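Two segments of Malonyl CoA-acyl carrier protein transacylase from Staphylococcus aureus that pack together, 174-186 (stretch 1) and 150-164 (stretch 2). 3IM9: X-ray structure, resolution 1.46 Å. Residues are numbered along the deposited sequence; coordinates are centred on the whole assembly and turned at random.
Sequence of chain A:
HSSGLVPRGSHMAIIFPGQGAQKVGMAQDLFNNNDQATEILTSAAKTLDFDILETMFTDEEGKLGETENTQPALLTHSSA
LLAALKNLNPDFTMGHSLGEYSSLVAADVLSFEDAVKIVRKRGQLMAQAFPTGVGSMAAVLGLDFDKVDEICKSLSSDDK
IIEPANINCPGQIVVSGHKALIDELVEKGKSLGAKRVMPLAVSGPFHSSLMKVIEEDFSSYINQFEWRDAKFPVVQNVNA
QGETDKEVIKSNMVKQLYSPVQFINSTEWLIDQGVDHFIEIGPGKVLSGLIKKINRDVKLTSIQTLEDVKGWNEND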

# COMPACT_ATOMS: atom_id res chain seq x y z
N VAL A 174 6.23 -11.59 -0.56
CA VAL A 174 7.50 -10.89 -0.37
C VAL A 174 7.95 -11.15 1.02
O VAL A 174 7.16 -11.07 1.94
CB VAL A 174 7.25 -9.35 -0.58
CG1 VAL A 174 8.61 -8.60 -0.47
CG2 VAL A 174 6.66 -9.03 -1.96
N VAL A 175 9.25 -11.48 1.14
CA VAL A 175 9.84 -11.74 2.43
C VAL A 175 10.82 -10.57 2.77
O VAL A 175 11.23 -9.80 1.88
CB VAL A 175 10.60 -13.04 2.51
CG1 VAL A 175 9.57 -14.22 2.21
CG2 VAL A 175 11.75 -13.11 1.48
N SER A 176 11.12 -10.41 4.06
CA SER A 176 11.92 -9.28 4.50
C SER A 176 12.76 -9.62 5.69
O SER A 176 12.38 -10.44 6.53
CB SER A 176 10.93 -8.16 4.88
OG SER A 176 11.61 -7.02 5.26
N GLY A 177 13.93 -8.99 5.80
CA GLY A 177 14.74 -9.23 7.02
C GLY A 177 16.19 -8.92 6.75
O GLY A 177 16.55 -8.05 5.92
N HIS A 178 17.10 -9.58 7.49
CA HIS A 178 18.54 -9.28 7.28
C HIS A 178 18.97 -9.58 5.86
O HIS A 178 18.62 -10.65 5.32
CB HIS A 178 19.33 -10.13 8.28
CG HIS A 178 19.22 -9.58 9.67
ND1 HIS A 178 18.38 -10.14 10.61
CD2 HIS A 178 19.78 -8.48 10.26
CE1 HIS A 178 18.43 -9.43 11.72
NE2 HIS A 178 19.28 -8.42 11.54
N LYS A 179 19.79 -8.68 5.27
CA LYS A 179 20.14 -8.85 3.85
C LYS A 179 20.93 -10.14 3.60
O LYS A 179 20.77 -10.73 2.53
CB LYS A 179 20.86 -7.56 3.37
CG LYS A 179 21.19 -7.67 1.83
CD LYS A 179 21.79 -6.37 1.37
CE LYS A 179 21.90 -6.38 -0.18
NZ LYS A 179 22.91 -7.40 -0.66
N ALA A 180 21.77 -10.55 4.56
CA ALA A 180 22.51 -11.80 4.34
C ALA A 180 21.57 -12.97 4.08
O ALA A 180 21.86 -13.83 3.24
CB ALA A 180 23.43 -12.20 5.55
N LEU A 181 20.45 -13.00 4.79
CA LEU A 181 19.48 -14.11 4.61
C LEU A 181 18.63 -13.89 3.37
O LEU A 181 18.33 -14.87 2.64
CB LEU A 181 18.50 -14.25 5.80
CG LEU A 181 19.26 -14.67 7.09
CD1 LEU A 181 18.25 -14.84 8.22
CD2 LEU A 181 20.17 -15.94 6.93
N ILE A 182 18.29 -12.64 3.05
CA ILE A 182 17.58 -12.37 1.78
C ILE A 182 18.44 -12.85 0.61
O ILE A 182 17.95 -13.53 -0.31
CB ILE A 182 17.34 -10.83 1.65
CG1 ILE A 182 16.34 -10.39 2.70
CG2 ILE A 182 16.89 -10.52 0.22
CD1 ILE A 182 14.83 -10.94 2.45
N ASP A 183 19.76 -12.59 0.69
CA ASP A 183 20.62 -12.93 -0.45
C ASP A 183 20.80 -14.45 -0.51
O ASP A 183 20.92 -15.00 -1.61
CB ASP A 183 21.94 -12.19 -0.28
CG ASP A 183 21.83 -10.69 -0.64
OD1 ASP A 183 20.80 -10.28 -1.22
OD2 ASP A 183 22.81 -10.02 -0.24
N GLU A 184 20.81 -15.12 0.64
CA GLU A 184 20.91 -16.61 0.61
C GLU A 184 19.66 -17.16 -0.06
O GLU A 184 19.76 -18.12 -0.84
CB GLU A 184 21.05 -17.12 2.04
CG GLU A 184 21.24 -18.62 2.11
CD GLU A 184 21.49 -19.10 3.56
OE1 GLU A 184 21.49 -18.26 4.49
OE2 GLU A 184 21.64 -20.34 3.73
N LEU A 185 18.49 -16.61 0.25
CA LEU A 185 17.25 -17.05 -0.42
C LEU A 185 17.28 -16.79 -1.92
O LEU A 185 16.79 -17.61 -2.72
CB LEU A 185 16.06 -16.40 0.25
CG LEU A 185 14.74 -16.87 -0.30
CD1 LEU A 185 14.58 -18.38 -0.20
CD2 LEU A 185 13.57 -16.13 0.43
N VAL A 186 17.71 -15.59 -2.31
CA VAL A 186 17.88 -15.25 -3.73
C VAL A 186 18.76 -16.36 -4.40
O VAL A 186 18.40 -16.84 -5.50
CB VAL A 186 18.49 -13.84 -3.91
CG1 VAL A 186 18.83 -13.66 -5.44
CG2 VAL A 186 17.45 -12.82 -3.48
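Stretch 2 150-164: EICKSLSSDDKIIEP

Stretch 2 enters as a helix (150-155), leaves helical phi/psi at S156, reverses through a type I' turn from S157 to K160, and returns as an extended strand, 162-164. That strand runs antiparallel to 174-176, the axes making 147° and approaching to 4.5 Å. The register follows from the CA pairs: V175 faces P164 at 4.3 Å CA to CA, and G177 faces I162 at 4.2 Å. Between these non-hydrogen-bonded pairs, S176 and E163 exchange two backbone hydrogen bonds, S176 N to E163 O and E163 N to S176 O, both 2.8 Å.

At G177 the backbones pass too close for a side chain. Its CA lies 3.2 Å from I161 O, and an ideal CB would fall 2.0 Å from that oxygen; its phi/psi of 157/-153 likewise calls for glycine. Just beyond, H178 N donates to I161 O (2.8 Å), while I161 N donates to H178 ND1 (2.9 Å, 163°). The imidazole is thus held at its edge by I161, and K160 CG covers one face, 4.2 Å from the ring centroid and 22° off its normal.

Helix 179-186 crosses helix 150-155 at 125°, with axes 10.9 Å apart, a spacing filled by side chains. L181, with the largest covered area (104 Å²), is the main bump: its CD2 reaches L155 O at 3.3 Å, and its CD1 lies 3.5 Å from K160 C and 3.9 Å from S156 CA, so it plugs the hollow formed where the chain leaves the helix and doubles back. I162, t at both chi1 and chi2 (179° and 172°), leaves its strand sideways, its CB 4.1 Å from L181 CB, and its CD1 meets V175 CG2 (3.8 Å), I182 CD1 (3.6 Å) and L185 CD2 (3.9 Å), a pocket lined by both strand and helix. L185 CD1 also packs on I151 CG2 at 3.7 Å, and its CB on L155 CD2 at 3.9 Å.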

# COMPACT_ATOMS: atom_id res chain seq x y z
N GLU A 150 8.01 -21.94 5.93
CA GLU A 150 9.01 -22.91 6.34
C GLU A 150 10.42 -22.53 5.98
O GLU A 150 11.37 -22.67 6.80
CB GLU A 150 8.67 -24.27 5.70
CG GLU A 150 9.69 -25.32 6.04
CD GLU A 150 9.25 -26.69 5.55
OE1 GLU A 150 9.31 -26.91 4.35
OE2 GLU A 150 8.84 -27.48 6.44
N ILE A 151 10.60 -22.12 4.72
CA ILE A 151 11.89 -21.66 4.28
C ILE A 151 12.43 -20.53 5.15
O ILE A 151 13.60 -20.52 5.53
CB ILE A 151 11.88 -21.31 2.81
CG1 ILE A 151 11.75 -22.59 1.99
CG2 ILE A 151 13.17 -20.56 2.46
CD1 ILE A 151 11.35 -22.27 0.51
N CYS A 152 11.57 -19.57 5.43
CA CYS A 152 12.00 -18.49 6.33
C CYS A 152 12.44 -18.96 7.73
O CYS A 152 13.49 -18.50 8.25
CB CYS A 152 10.95 -17.38 6.46
SG CYS A 152 10.61 -16.41 4.99
N LYS A 153 11.71 -19.96 8.23
CA LYS A 153 12.10 -20.52 9.55
C LYS A 153 13.42 -21.30 9.47
O LYS A 153 14.22 -21.22 10.37
CB LYS A 153 10.98 -21.40 10.15
CG LYS A 153 9.77 -20.49 10.37
CD LYS A 153 9.27 -20.22 11.71
CE LYS A 153 7.67 -20.15 11.68
NZ LYS A 153 7.23 -18.92 12.47
N SER A 154 13.69 -21.96 8.35
CA SER A 154 14.95 -22.61 8.16
C SER A 154 16.11 -21.65 8.11
O SER A 154 17.23 -21.95 8.60
CB SER A 154 14.90 -23.49 6.89
OG SER A 154 13.88 -24.50 7.01
N LEU A 155 15.94 -20.55 7.35
CA LEU A 155 17.10 -19.68 7.15
C LEU A 155 17.36 -18.78 8.37
O LEU A 155 18.51 -18.35 8.56
CB LEU A 155 16.88 -18.78 5.90
CG LEU A 155 17.24 -19.44 4.56
CD1 LEU A 155 16.85 -20.83 4.34
CD2 LEU A 155 16.59 -18.49 3.44
N SER A 156 16.28 -18.47 9.12
CA SER A 156 16.41 -17.61 10.30
C SER A 156 17.27 -18.33 11.32
O SER A 156 16.95 -19.41 11.72
CB SER A 156 15.05 -17.27 10.89
OG SER A 156 14.36 -16.44 9.92
N SER A 157 18.37 -17.72 11.67
CA SER A 157 19.44 -18.36 12.48
C SER A 157 20.53 -17.35 12.77
O SER A 157 20.70 -16.31 12.07
CB SER A 157 20.05 -19.57 11.73
OG SER A 157 20.57 -19.21 10.46
N ASP A 158 21.38 -17.68 13.76
CA ASP A 158 22.60 -16.85 14.03
C ASP A 158 22.17 -15.37 14.32
O ASP A 158 22.88 -14.44 13.84
CB ASP A 158 23.57 -16.88 12.85
CG ASP A 158 24.95 -16.35 13.19
OD1 ASP A 158 25.33 -16.43 14.39
OD2 ASP A 158 25.65 -15.82 12.27
N ASP A 159 21.02 -15.23 14.99
CA ASP A 159 20.41 -13.95 15.39
C ASP A 159 19.95 -13.10 14.18
O ASP A 159 19.79 -11.87 14.30
CB ASP A 159 21.38 -13.13 16.25
CG ASP A 159 21.76 -13.88 17.52
OD1 ASP A 159 20.83 -14.14 18.28
OD2 ASP A 159 22.99 -14.21 17.69
N LYS A 160 19.78 -13.75 13.03
CA LYS A 160 19.34 -13.03 11.82
C LYS A 160 17.98 -13.61 11.49
O LYS A 160 17.68 -14.77 11.80
CB LYS A 160 20.31 -13.18 10.67
CG LYS A 160 21.64 -12.50 10.95
CD LYS A 160 22.52 -12.56 9.74
CE LYS A 160 23.76 -11.72 10.03
NZ LYS A 160 24.61 -11.42 8.80
N ILE A 161 17.15 -12.79 10.90
CA ILE A 161 15.77 -13.21 10.61
C ILE A 161 15.35 -12.83 9.20
O ILE A 161 15.81 -11.84 8.61
CB ILE A 161 14.76 -12.63 11.61
CG1 ILE A 161 14.70 -11.15 11.44
CG2 ILE A 161 15.14 -13.09 13.10
CD1 ILE A 161 13.51 -10.59 12.05
N ILE A 162 14.46 -13.66 8.66
CA ILE A 162 13.75 -13.34 7.41
C ILE A 162 12.30 -13.78 7.64
O ILE A 162 12.06 -14.86 8.23
CB ILE A 162 14.44 -14.04 6.26
CG1 ILE A 162 13.77 -13.78 4.96
CG2 ILE A 162 14.58 -15.51 6.48
CD1 ILE A 162 14.61 -14.33 3.71
N GLU A 163 11.33 -12.98 7.23
CA GLU A 163 9.92 -13.25 7.58
C GLU A 163 9.05 -12.92 6.37
O GLU A 163 9.35 -11.99 5.62
CB GLU A 163 9.46 -12.24 8.68
CG GLU A 163 10.12 -12.46 10.01
CD GLU A 163 10.01 -11.27 10.95
OE1 GLU A 163 10.44 -11.41 12.11
OE2 GLU A 163 9.48 -10.23 10.61
N PRO A 164 7.89 -13.57 6.23
CA PRO A 164 6.91 -13.12 5.20
C PRO A 164 6.50 -11.73 5.59
O PRO A 164 6.23 -11.41 6.80
CB PRO A 164 5.74 -14.13 5.39
CG PRO A 164 6.43 -15.45 5.88
CD PRO A 164 7.45 -14.84 6.91
O HOH W 1 21.02 -19.45 7.04